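Local atomic coordinates of aryl acylamidase (bacterium CSBL00001, PDB entry 4YJ6), a protein that probably hydrolyses the amide bond of N-acyl arylamines, as a member of the amidase signature family of serine hydrolases. Residues K84-A89 and G180-G185; P202-V207 and Y221-P226; R206-S211 and G243-D248; G440-S445 and Q465-V470. All coordinates share one frame; numbering follows the deposited sequence.

Contact 1 of 4, residues K84-A89 and G180-G185; sequences KDLFAA and GGTDGG. With PO4 (phosphate ion), chain B.
Lys84 NZ is gripped by several oxygens at once. Across the contact it donates to Thr182 OG1 at 2.9 Å. A second, weak bond runs from Lys84 NZ to Thr182 O at 3.4 Å. The OG atoms of Ser163 and Ser164 also bond to this nitrogen, so three hydroxyls and the weak fourth bond hold it. The lysine chain is extended throughout. Its CG lies anti to the backbone N (chi1 176°), which starts the chain toward strand 178-183. Along the way Lys84 CB passes Gly180 O at 3.6 Å, and the chain then crosses Thr182 obliquely. Lys84 CE also packs against the Thr182 hydroxyl. Leu86, two residues further on, brings CD2 to 3.8 Å from Thr182 OG1. The same methyl is 3.8 Å from phosphate O4. The phosphate is probably from the crystallisation liquor. Its O3 takes two backbone N-H groups, Gly184 N at 2.8 Å and Gly185 N at 2.9 Å. A side chain on Gly184 would run into the phosphate. Ser163 bonds to both Lys84 and the phosphate, and Ser187 OG bonds to the phosphate. With Lys84, these serines are consistent with the Ser-cisSer-Lys catalytic triad of amidase signature enzymes, and the N-H groups of Gly184 and Gly185 with its oxyanion hole.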
loop_
_atom_site.group_PDB
_atom_site.type_symbol
_atom_site.label_atom_id
_atom_site.label_comp_id
_atom_site.label_asym_id
_atom_site.label_seq_id
_atom_site.Cartn_x
_atom_site.Cartn_y
_atom_site.Cartn_z
ATOM N N LYS A 84 4.205 0.946 -8.737
ATOM C CA LYS A 84 2.932 0.235 -8.954
ATOM C C LYS A 84 2.235 0.682 -10.242
ATOM O O LYS A 84 2.119 1.891 -10.518
ATOM C CB LYS A 84 2.030 0.535 -7.760
ATOM C CG LYS A 84 0.604 -0.063 -7.863
ATOM C CD LYS A 84 -0.104 0.229 -6.534
ATOM C CE LYS A 84 -1.576 -0.130 -6.641
ATOM N NZ LYS A 84 -2.265 0.145 -5.363
ATOM N N ASP A 85 1.707 -0.281 -10.997
ATOM C CA ASP A 85 0.970 0.018 -12.219
ATOM C C ASP A 85 -0.512 0.383 -11.933
ATOM O O ASP A 85 -1.432 -0.341 -12.331
ATOM C CB ASP A 85 1.058 -1.218 -13.150
ATOM C CG ASP A 85 0.337 -1.006 -14.475
ATOM O OD1 ASP A 85 0.098 0.170 -14.842
ATOM O OD2 ASP A 85 0.061 -2.040 -15.158
ATOM N N LEU A 86 -0.745 1.515 -11.269
ATOM C CA LEU A 86 -2.100 2.008 -11.050
ATOM C C LEU A 86 -2.000 3.532 -11.084
ATOM O O LEU A 86 -1.425 4.133 -10.174
ATOM C CB LEU A 86 -2.670 1.517 -9.696
ATOM C CG LEU A 86 -4.055 2.104 -9.390
ATOM C CD1 LEU A 86 -5.085 1.701 -10.487
ATOM C CD2 LEU A 86 -4.531 1.619 -8.009
ATOM N N PHE A 87 -2.500 4.124 -12.177
ATOM C CA PHE A 87 -2.253 5.530 -12.488
ATOM C C PHE A 87 -0.750 5.838 -12.463
ATOM O O PHE A 87 -0.327 6.932 -12.088
ATOM C CB PHE A 87 -3.051 6.441 -11.565
ATOM C CG PHE A 87 -4.537 6.287 -11.756
ATOM C CD1 PHE A 87 -5.173 6.916 -12.837
ATOM C CD2 PHE A 87 -5.282 5.472 -10.912
ATOM C CE1 PHE A 87 -6.529 6.771 -13.042
ATOM C CE2 PHE A 87 -6.662 5.318 -11.109
ATOM C CZ PHE A 87 -7.281 5.964 -12.159
ATOM N N ALA A 88 0.040 4.858 -12.880
ATOM C CA ALA A 88 1.488 5.058 -13.010
ATOM C C ALA A 88 1.739 6.241 -13.936
ATOM O O ALA A 88 1.120 6.328 -14.988
ATOM C CB ALA A 88 2.139 3.807 -13.581
ATOM N N ALA A 89 2.640 7.140 -13.553
ATOM C CA ALA A 89 3.158 8.105 -14.526
ATOM C C ALA A 89 4.672 8.126 -14.416
ATOM O O ALA A 89 5.237 8.533 -13.393
ATOM C CB ALA A 89 2.586 9.504 -14.279
ATOM N N GLY A 180 6.785 0.508 -3.994
ATOM C CA GLY A 180 5.789 1.557 -3.861
ATOM C C GLY A 180 4.354 1.041 -3.914
ATOM O O GLY A 180 3.983 0.242 -4.775
ATOM N N GLY A 181 3.549 1.512 -2.979
ATOM C CA GLY A 181 2.138 1.201 -2.977
ATOM C C GLY A 181 1.329 2.479 -3.087
ATOM O O GLY A 181 1.845 3.598 -2.938
ATOM N N THR A 182 0.055 2.317 -3.419
ATOM C CA THR A 182 -0.860 3.454 -3.371
ATOM C C THR A 182 -2.074 3.010 -2.593
ATOM O O THR A 182 -2.319 1.800 -2.447
ATOM C CB THR A 182 -1.272 3.962 -4.772
ATOM O OG1 THR A 182 -2.108 3.013 -5.454
ATOM C CG2 THR A 182 0.002 4.238 -5.620
ATOM N N ASP A 183 -2.840 3.975 -2.084
ATOM C CA ASP A 183 -3.834 3.613 -1.045
ATOM C C ASP A 183 -5.006 4.615 -1.091
ATOM O O ASP A 183 -4.814 5.801 -0.789
ATOM C CB ASP A 183 -3.058 3.676 0.299
ATOM C CG ASP A 183 -3.841 3.167 1.517
ATOM O OD1 ASP A 183 -5.009 3.540 1.742
ATOM O OD2 ASP A 183 -3.225 2.388 2.280
ATOM N N GLY A 184 -6.197 4.135 -1.483
ATOM C CA GLY A 184 -7.415 4.936 -1.542
ATOM C C GLY A 184 -8.478 4.289 -0.618
ATOM O O GLY A 184 -9.403 4.982 -0.190
ATOM N N GLY A 185 -8.314 3.001 -0.313
ATOM C CA GLY A 185 -9.197 2.300 0.643
ATOM C C GLY A 185 -8.386 1.367 1.519
ATOM O O GLY A 185 -8.925 0.527 2.219
HETATM P P PO4 B . -7.297 1.530 -3.574
HETATM O O1 PO4 B . -8.374 0.431 -3.663
HETATM O O2 PO4 B . -8.046 2.813 -3.841
HETATM O O3 PO4 B . -6.738 1.502 -2.194
HETATM O O4 PO4 B . -6.219 1.364 -4.617
#

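Contact 2 of 4, residues P202-V207 and Y221-P226; sequences PSIGRV and YLYEGP
Pro202 starts the contact with its ring against the backbone of strand 223-228. Its CG lies 3.6 Å from Glu224 O. The Pro202 ring and the Tyr223 side chain run antiparallel alongside each other, and Pro202 O comes within 3.1 Å of Tyr223 CE1. Ile204 carries most of the apolar contact. Its CB stands over one face of the Tyr221 ring, in a CH-pi contact 4.1 Å from the ring centre and 15° off the normal. Ile204 CG1 is anti to the backbone N (chi1 -177°) and rests 3.4 Å from Tyr221 CD1. The two side chains cross at about a right angle. Tyr221 OH bonds to Arg464 NH1. An alanine in place of Tyr221 would probably leave Ile204 without its aromatic face and Arg464 without its hydroxyl partner. Ile204 N lies at the edge of the Tyr223 ring, in its plane. The Tyr223 hydroxyl bonds to Thr436 O. Val207 sets CB, CG1 and CG2 against Glu224 O. Two waters meet Val207 O. One also bonds to Leu222 O at 2.8 Å, and the other accepts from Glu224 N at 2.8 Å. The loop after strand 198-201 thus lies on strand 223-228 of the large mixed sheet through apolar contact and two waters, without direct hydrogen bonds, and Glu224 O is buried under Pro202 and Val207 with no polar partner.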
loop_
_atom_site.group_PDB
_atom_site.type_symbol
_atom_site.label_atom_id
_atom_site.label_comp_id
_atom_site.label_asym_id
_atom_site.label_seq_id
_atom_site.Cartn_x
_atom_site.Cartn_y
_atom_site.Cartn_z
ATOM N N PRO A 202 0.995 7.295 5.000
ATOM C CA PRO A 202 1.302 8.562 5.685
ATOM C C PRO A 202 0.081 9.438 5.915
ATOM O O PRO A 202 -0.972 9.244 5.284
ATOM C CB PRO A 202 2.262 9.300 4.687
ATOM C CG PRO A 202 2.507 8.365 3.569
ATOM C CD PRO A 202 1.437 7.287 3.595
ATOM N N SER A 203 0.235 10.441 6.786
ATOM C CA SER A 203 -0.805 11.446 6.982
ATOM C C SER A 203 -1.162 12.087 5.659
ATOM O O SER A 203 -0.273 12.298 4.834
ATOM C CB SER A 203 -0.254 12.568 7.894
ATOM O OG SER A 203 0.019 12.055 9.190
ATOM N N ILE A 204 -2.414 12.527 5.487
ATOM C CA ILE A 204 -2.714 13.278 4.271
ATOM C C ILE A 204 -1.799 14.534 4.210
ATOM O O ILE A 204 -1.589 15.249 5.200
ATOM C CB ILE A 204 -4.253 13.604 4.147
ATOM C CG1 ILE A 204 -4.543 14.331 2.814
ATOM C CG2 ILE A 204 -4.729 14.495 5.339
ATOM C CD1 ILE A 204 -4.271 13.447 1.504
ATOM N N GLY A 205 -1.263 14.795 3.012
ATOM C CA GLY A 205 -0.354 15.927 2.808
ATOM C C GLY A 205 1.100 15.662 3.117
ATOM O O GLY A 205 1.938 16.515 2.827
ATOM N N ARG A 206 1.415 14.530 3.736
ATOM C CA ARG A 206 2.795 14.212 4.107
ATOM C C ARG A 206 3.638 13.861 2.878
ATOM O O ARG A 206 4.748 14.355 2.726
ATOM C CB ARG A 206 2.793 13.030 5.112
ATOM C CG ARG A 206 4.190 12.645 5.629
ATOM C CD ARG A 206 4.792 13.775 6.482
ATOM N NE ARG A 206 4.038 13.900 7.721
ATOM C CZ ARG A 206 3.886 15.033 8.415
ATOM N NH1 ARG A 206 4.398 16.183 8.006
ATOM N NH2 ARG A 206 3.205 15.000 9.568
ATOM N N VAL A 207 3.113 13.004 2.015
ATOM C CA VAL A 207 3.765 12.674 0.719
ATOM C C VAL A 207 2.897 13.256 -0.399
ATOM O O VAL A 207 1.670 13.086 -0.405
ATOM C CB VAL A 207 3.833 11.126 0.558
ATOM C CG1 VAL A 207 4.414 10.696 -0.827
ATOM C CG2 VAL A 207 4.646 10.523 1.685
ATOM N N TYR A 221 -9.288 10.303 0.649
ATOM C CA TYR A 221 -7.871 10.651 0.624
ATOM C C TYR A 221 -7.071 9.533 -0.071
ATOM O O TYR A 221 -7.268 8.353 0.220
ATOM C CB TYR A 221 -7.367 10.819 2.058
ATOM C CG TYR A 221 -7.861 12.021 2.822
ATOM C CD1 TYR A 221 -7.740 13.301 2.303
ATOM C CD2 TYR A 221 -8.422 11.873 4.097
ATOM C CE1 TYR A 221 -8.155 14.413 3.034
ATOM C CE2 TYR A 221 -8.818 12.986 4.836
ATOM C CZ TYR A 221 -8.681 14.248 4.290
ATOM O OH TYR A 221 -9.053 15.351 5.016
ATOM N N LEU A 222 -6.111 9.924 -0.913
ATOM C CA LEU A 222 -5.266 8.976 -1.642
ATOM C C LEU A 222 -3.824 9.210 -1.219
ATOM O O LEU A 222 -3.396 10.371 -1.072
ATOM C CB LEU A 222 -5.334 9.230 -3.157
ATOM C CG LEU A 222 -6.762 9.279 -3.733
ATOM C CD1 LEU A 222 -6.713 9.560 -5.278
ATOM C CD2 LEU A 222 -7.486 7.951 -3.467
ATOM N N TYR A 223 -3.079 8.124 -1.065
ATOM C CA TYR A 223 -1.716 8.200 -0.579
ATOM C C TYR A 223 -0.769 7.333 -1.393
ATOM O O TYR A 223 -1.155 6.253 -1.877
ATOM C CB TYR A 223 -1.667 7.589 0.825
ATOM C CG TYR A 223 -2.712 8.082 1.801
ATOM C CD1 TYR A 223 -2.520 9.298 2.494
ATOM C CD2 TYR A 223 -3.862 7.336 2.063
ATOM C CE1 TYR A 223 -3.454 9.756 3.425
ATOM C CE2 TYR A 223 -4.821 7.810 3.020
ATOM C CZ TYR A 223 -4.592 9.014 3.669
ATOM O OH TYR A 223 -5.481 9.475 4.613
ATOM N N GLU A 224 0.490 7.771 -1.514
ATOM C CA GLU A 224 1.571 6.860 -1.924
ATOM C C GLU A 224 2.469 6.595 -0.732
ATOM O O GLU A 224 2.679 7.481 0.113
ATOM C CB GLU A 224 2.400 7.484 -3.062
ATOM C CG GLU A 224 1.528 7.758 -4.327
ATOM C CD GLU A 224 2.300 7.830 -5.630
ATOM O OE1 GLU A 224 3.341 7.158 -5.789
ATOM O OE2 GLU A 224 1.831 8.588 -6.518
ATOM N N GLY A 225 2.995 5.382 -0.636
ATOM C CA GLY A 225 3.882 5.070 0.474
ATOM C C GLY A 225 4.562 3.730 0.273
ATOM O O GLY A 225 4.258 3.012 -0.661
ATOM N N PRO A 226 5.487 3.402 1.174
ATOM C CA PRO A 226 6.343 2.226 1.051
ATOM C C PRO A 226 5.769 0.966 1.702
ATOM O O PRO A 226 5.093 1.051 2.733
ATOM C CB PRO A 226 7.606 2.660 1.780
ATOM C CG PRO A 226 7.071 3.500 2.917
ATOM C CD PRO A 226 5.861 4.239 2.318
HETATM O O HOH W 1 -1.269 11.713 0.170
HETATM O O HOH W 2 0.853 10.540 -1.491
#

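Contact 3 of 4, residues R206-S211 and G243-D248; sequences RVPFKS and GFDRRD
The Asp248 carboxylate is met by Phe209 N from above its plane. The nitrogen approaches OD2 from 42° out of that plane and bonds to it at 2.8 Å. Asp248 CG is anti to its own backbone N (chi1 172°), which puts CG on the side of the 206-211 segment. A water links the same OD2 to Val207 O, while OD1 accepts from Ala250 N. The Phe209 ring extends from this carboxylate toward Leu222 and Glu224, and packs on them by its CD2 and CE2 rim atoms. In the other loop, the Asp245 carboxylate is also approached from above its plane, by Arg247 N. This bond, 2.9 Å from Arg247 N to Asp245 OD1, makes an Asx turn. It coincides with a type I beta turn from Asp245 to Asp248, in the loop after helix 231-241. Pro208 packs against Gly243 and Asp245. Its CG is 3.5 Å from Gly243 O and 3.8 Å from Asp245 CB, and its ring crosses the Asp245 side chain at about a right angle. Backbone joins backbone where Gly243 N donates to Arg206 O at 2.9 Å. Gly243 has a positive phi that suits glycine. On the solvent side, Lys210 runs side by side with Arg247. Bends at chi3 and chi4 bring its NZ back to Arg247 CB. NZ bonds to two waters, one reaching Asp245 OD2 at 2.8 Å and the other weakly reaching Arg247 O.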
loop_
_atom_site.group_PDB
_atom_site.type_symbol
_atom_site.label_atom_id
_atom_site.label_comp_id
_atom_site.label_asym_id
_atom_site.label_seq_id
_atom_site.Cartn_x
_atom_site.Cartn_y
_atom_site.Cartn_z
ATOM N N ARG A 206 1.415 14.530 3.736
ATOM C CA ARG A 206 2.795 14.212 4.107
ATOM C C ARG A 206 3.638 13.861 2.878
ATOM O O ARG A 206 4.748 14.355 2.726
ATOM C CB ARG A 206 2.793 13.030 5.112
ATOM C CG ARG A 206 4.190 12.645 5.629
ATOM C CD ARG A 206 4.792 13.775 6.482
ATOM N NE ARG A 206 4.038 13.900 7.721
ATOM C CZ ARG A 206 3.886 15.033 8.415
ATOM N NH1 ARG A 206 4.398 16.183 8.006
ATOM N NH2 ARG A 206 3.205 15.000 9.568
ATOM N N VAL A 207 3.113 13.004 2.015
ATOM C CA VAL A 207 3.765 12.674 0.719
ATOM C C VAL A 207 2.897 13.256 -0.399
ATOM O O VAL A 207 1.670 13.086 -0.405
ATOM C CB VAL A 207 3.833 11.126 0.558
ATOM C CG1 VAL A 207 4.414 10.696 -0.827
ATOM C CG2 VAL A 207 4.646 10.523 1.685
ATOM N N PRO A 208 3.498 13.972 -1.346
ATOM C CA PRO A 208 2.670 14.586 -2.395
ATOM C C PRO A 208 1.857 13.546 -3.154
ATOM O O PRO A 208 2.345 12.427 -3.374
ATOM C CB PRO A 208 3.710 15.217 -3.368
ATOM C CG PRO A 208 4.990 15.348 -2.578
ATOM C CD PRO A 208 4.948 14.268 -1.481
ATOM N N PHE A 209 0.625 13.885 -3.528
ATOM C CA PHE A 209 -0.145 13.037 -4.425
ATOM C C PHE A 209 -0.638 13.924 -5.553
ATOM O O PHE A 209 -1.253 14.956 -5.281
ATOM C CB PHE A 209 -1.362 12.413 -3.700
ATOM C CG PHE A 209 -1.936 11.250 -4.467
ATOM C CD1 PHE A 209 -2.736 11.472 -5.577
ATOM C CD2 PHE A 209 -1.596 9.954 -4.121
ATOM C CE1 PHE A 209 -3.227 10.399 -6.335
ATOM C CE2 PHE A 209 -2.086 8.851 -4.862
ATOM C CZ PHE A 209 -2.910 9.084 -5.974
ATOM N N LYS A 210 -0.328 13.551 -6.797
ATOM C CA LYS A 210 -0.692 14.378 -7.945
ATOM C C LYS A 210 -1.935 13.790 -8.584
ATOM O O LYS A 210 -1.883 12.696 -9.180
ATOM C CB LYS A 210 0.483 14.420 -8.949
ATOM C CG LYS A 210 0.141 15.243 -10.197
ATOM C CD LYS A 210 1.302 15.411 -11.210
ATOM C CE LYS A 210 2.510 16.117 -10.587
ATOM N NZ LYS A 210 2.260 17.546 -10.121
ATOM N N SER A 211 -3.044 14.499 -8.422
ATOM C CA SER A 211 -4.300 14.153 -9.075
ATOM C C SER A 211 -4.598 15.226 -10.123
ATOM O O SER A 211 -4.905 16.352 -9.764
ATOM C CB SER A 211 -5.439 14.115 -8.056
ATOM O OG SER A 211 -5.276 12.998 -7.196
ATOM N N GLY A 243 7.352 15.439 1.926
ATOM C CA GLY A 243 7.807 16.811 1.784
ATOM C C GLY A 243 6.888 17.684 0.937
ATOM O O GLY A 243 6.093 17.207 0.147
ATOM N N PHE A 244 7.022 18.978 1.132
ATOM C CA PHE A 244 6.169 19.979 0.495
ATOM C C PHE A 244 6.201 19.894 -1.038
ATOM O O PHE A 244 7.269 19.751 -1.652
ATOM C CB PHE A 244 6.639 21.368 0.951
ATOM C CG PHE A 244 5.849 22.493 0.362
ATOM C CD1 PHE A 244 4.522 22.676 0.719
ATOM C CD2 PHE A 244 6.443 23.377 -0.539
ATOM C CE1 PHE A 244 3.795 23.725 0.175
ATOM C CE2 PHE A 244 5.715 24.437 -1.092
ATOM C CZ PHE A 244 4.404 24.626 -0.727
ATOM N N ASP A 245 5.021 20.014 -1.644
ATOM C CA ASP A 245 4.921 20.244 -3.084
ATOM C C ASP A 245 3.685 21.115 -3.269
ATOM O O ASP A 245 2.568 20.658 -2.959
ATOM C CB ASP A 245 4.745 18.909 -3.808
ATOM C CG ASP A 245 4.641 19.063 -5.313
ATOM O OD1 ASP A 245 4.296 20.150 -5.789
ATOM O OD2 ASP A 245 4.933 18.086 -6.017
ATOM N N ARG A 246 3.878 22.358 -3.738
ATOM C CA ARG A 246 2.765 23.283 -3.829
ATOM C C ARG A 246 1.650 22.767 -4.738
ATOM O O ARG A 246 0.508 23.204 -4.609
ATOM C CB ARG A 246 3.265 24.680 -4.279
ATOM C CG ARG A 246 3.865 24.724 -5.738
ATOM C CD ARG A 246 4.273 26.181 -6.095
ATOM N NE ARG A 246 5.243 26.661 -5.105
ATOM C CZ ARG A 246 6.554 26.452 -5.155
ATOM N NH1 ARG A 246 7.124 25.878 -6.210
ATOM N NH2 ARG A 246 7.314 26.852 -4.137
ATOM N N ARG A 247 1.962 21.822 -5.634
ATOM C CA ARG A 247 0.935 21.276 -6.524
ATOM C C ARG A 247 -0.018 20.245 -5.924
ATOM O O ARG A 247 -0.960 19.820 -6.580
ATOM C CB ARG A 247 1.583 20.793 -7.832
ATOM C CG ARG A 247 1.937 22.016 -8.716
ATOM C CD ARG A 247 2.432 21.663 -10.084
ATOM N NE ARG A 247 2.554 22.877 -10.872
ATOM C CZ ARG A 247 3.474 23.799 -10.673
ATOM N NH1 ARG A 247 4.406 23.602 -9.714
ATOM N NH2 ARG A 247 3.496 24.880 -11.485
ATOM N N ASP A 248 0.174 19.870 -4.656
ATOM C CA ASP A 248 -0.786 18.993 -3.993
ATOM C C ASP A 248 -1.511 19.867 -2.984
ATOM O O ASP A 248 -0.906 20.430 -2.105
ATOM C CB ASP A 248 -0.051 17.823 -3.320
ATOM C CG ASP A 248 -0.962 16.978 -2.445
ATOM O OD1 ASP A 248 -2.118 17.373 -2.176
ATOM O OD2 ASP A 248 -0.489 15.922 -1.969
HETATM O O HOH W 3 -0.796 14.328 0.204
HETATM O O HOH W 4 0.427 17.355 -7.652
HETATM O O HOH W 5 4.521 18.719 -8.695
#

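Contact 4 of 4, residues G440-S445 and Q465-V470; sequences GHPSAS and QADLDV
Val470 and Ala444 make the tight part of this contact. Val470 CG1 lies 3.6 Å from Ala444 CB. It is anti to the backbone N (chi1 177°), which leaves CG2 beside that N. CG2 meets Pro442, 4.1 Å from its CG and 3.9 Å from its O. One valine thus covers both the proline and the alanine. An alanine at Val470 would probably open a gap beside Ala444 and Pro442, since both methyls that touch them would be gone. The Pro442 ring also covers the start of helix 467-480. Pro442 CG lies 3.9 Å from Ala466 C, and Ala466 holds the N-cap position. Pro442 CB touches Asp467 OD2 at 3.9 Å. The other carboxylate oxygen, Asp467 OD1, takes a hydrogen bond from Ser203 OG and a salt bridge from Arg206 NE. Both partners lie outside the contact. The far end is looser. Gln465 is exposed, and its side chain turns away from Pro442. Pro442 CD still reaches Gln465 N at 3.9 Å. A water joins the two segments here, accepting from Gln465 N at 2.9 Å and donating to Gly440 O. No direct hydrogen bond crosses the contact. Strand 443-451 lies between strands 198-201 and 454-462 in the large mixed sheet. Helix 467-480 follows strand 454-462 and packs back on this sheet, where Phe200 of strand 198-201 touches Ala444, Asp467 and Val470.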
loop_
_atom_site.group_PDB
_atom_site.type_symbol
_atom_site.label_atom_id
_atom_site.label_comp_id
_atom_site.label_asym_id
_atom_site.label_seq_id
_atom_site.Cartn_x
_atom_site.Cartn_y
_atom_site.Cartn_z
ATOM N N GLY A 440 -7.949 10.662 7.178
ATOM C CA GLY A 440 -6.701 11.354 6.881
ATOM C C GLY A 440 -5.574 11.024 7.854
ATOM O O GLY A 440 -4.459 11.481 7.684
ATOM N N HIS A 441 -5.856 10.210 8.861
ATOM C CA HIS A 441 -4.852 9.846 9.879
ATOM C C HIS A 441 -3.796 8.934 9.314
ATOM O O HIS A 441 -4.109 8.092 8.499
ATOM C CB HIS A 441 -5.571 9.095 11.018
ATOM C CG HIS A 441 -6.533 9.954 11.757
ATOM N ND1 HIS A 441 -7.752 10.346 11.227
ATOM C CD2 HIS A 441 -6.434 10.553 12.969
ATOM C CE1 HIS A 441 -8.352 11.143 12.087
ATOM N NE2 HIS A 441 -7.571 11.297 13.147
ATOM N N PRO A 442 -2.544 9.088 9.752
ATOM C CA PRO A 442 -1.486 8.160 9.347
ATOM C C PRO A 442 -1.713 6.773 9.999
ATOM O O PRO A 442 -2.171 6.742 11.136
ATOM C CB PRO A 442 -0.229 8.802 9.937
ATOM C CG PRO A 442 -0.719 9.537 11.220
ATOM C CD PRO A 442 -2.079 10.098 10.734
ATOM N N SER A 443 -1.367 5.681 9.323
ATOM C CA SER A 443 -1.459 4.377 9.949
ATOM C C SER A 443 -0.487 3.425 9.266
ATOM O O SER A 443 -0.086 3.659 8.127
ATOM C CB SER A 443 -2.899 3.823 9.860
ATOM O OG SER A 443 -3.281 3.528 8.517
ATOM N N ALA A 444 -0.129 2.349 9.957
ATOM C CA ALA A 444 0.745 1.361 9.334
ATOM C C ALA A 444 0.257 -0.020 9.717
ATOM O O ALA A 444 -0.180 -0.229 10.837
ATOM C CB ALA A 444 2.197 1.564 9.798
ATOM N N SER A 445 0.337 -0.952 8.778
ATOM C CA SER A 445 0.056 -2.345 9.094
ATOM C C SER A 445 1.360 -3.016 9.541
ATOM O O SER A 445 2.325 -3.053 8.780
ATOM C CB SER A 445 -0.537 -3.087 7.906
ATOM O OG SER A 445 -0.854 -4.432 8.307
ATOM N N GLN A 465 -1.290 13.897 11.451
ATOM C CA GLN A 465 0.109 14.357 11.338
ATOM C C GLN A 465 1.083 13.722 12.331
ATOM O O GLN A 465 2.240 14.154 12.424
ATOM C CB GLN A 465 0.203 15.894 11.319
ATOM C CG GLN A 465 -0.157 16.424 9.907
ATOM C CD GLN A 465 -0.504 17.893 9.935
ATOM O OE1 GLN A 465 0.371 18.751 9.908
ATOM N NE2 GLN A 465 -1.782 18.195 10.038
ATOM N N ALA A 466 0.643 12.669 13.028
ATOM C CA ALA A 466 1.527 12.005 13.980
ATOM C C ALA A 466 2.228 10.795 13.357
ATOM O O ALA A 466 2.305 9.707 13.941
ATOM C CB ALA A 466 0.741 11.601 15.273
ATOM N N ASP A 467 2.781 10.986 12.166
ATOM C CA ASP A 467 3.519 9.920 11.504
ATOM C C ASP A 467 4.637 9.363 12.376
ATOM O O ASP A 467 4.871 8.150 12.386
ATOM C CB ASP A 467 4.169 10.446 10.223
ATOM C CG ASP A 467 3.162 11.017 9.240
ATOM O OD1 ASP A 467 2.588 12.072 9.569
ATOM O OD2 ASP A 467 2.926 10.376 8.191
ATOM N N LEU A 468 5.340 10.228 13.102
ATOM C CA LEU A 468 6.489 9.714 13.872
ATOM C C LEU A 468 5.984 8.831 15.037
ATOM O O LEU A 468 6.644 7.876 15.402
ATOM C CB LEU A 468 7.339 10.868 14.439
ATOM C CG LEU A 468 8.037 11.723 13.368
ATOM C CD1 LEU A 468 9.097 12.669 13.955
ATOM C CD2 LEU A 468 8.653 10.861 12.361
ATOM N N ASP A 469 4.806 9.122 15.589
ATOM C CA ASP A 469 4.257 8.270 16.664
ATOM C C ASP A 469 3.988 6.871 16.101
ATOM O O ASP A 469 4.158 5.857 16.789
ATOM C CB ASP A 469 2.922 8.825 17.192
ATOM C CG ASP A 469 3.078 10.017 18.138
ATOM O OD1 ASP A 469 4.211 10.298 18.594
ATOM O OD2 ASP A 469 2.035 10.659 18.448
ATOM N N VAL A 470 3.512 6.813 14.864
ATOM C CA VAL A 470 3.230 5.520 14.217
ATOM C C VAL A 470 4.548 4.770 14.016
ATOM O O VAL A 470 4.625 3.574 14.301
ATOM C CB VAL A 470 2.499 5.681 12.886
ATOM C CG1 VAL A 470 2.286 4.308 12.190
ATOM C CG2 VAL A 470 1.138 6.363 13.117
HETATM O O HOH W 6 -2.992 13.500 9.177
#

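Contacts 1, 2 and 4 all reach the large mixed sheet. Its strands 178-183, 223-228, 198-201 and 443-451 stand side by side in that order. Contacts 1 and 2 have centres about 11 Å apart and meet where strands 178-183 and 223-228 pair. Contacts 2 and 3 start from the same loop after strand 198-201 and share Arg206 and Val207, with centres about 9 Å apart. The centre of contact 4 is about 10 Å from that of contact 2 and about 19 Å from that of contact 1. Along the chain, contact 1 closes before contacts 2 and 3, and contact 4 comes last. The probable active site at contact 1 thus lies at an outermost strand, 178-183, of a sheet built from distant parts of the chain.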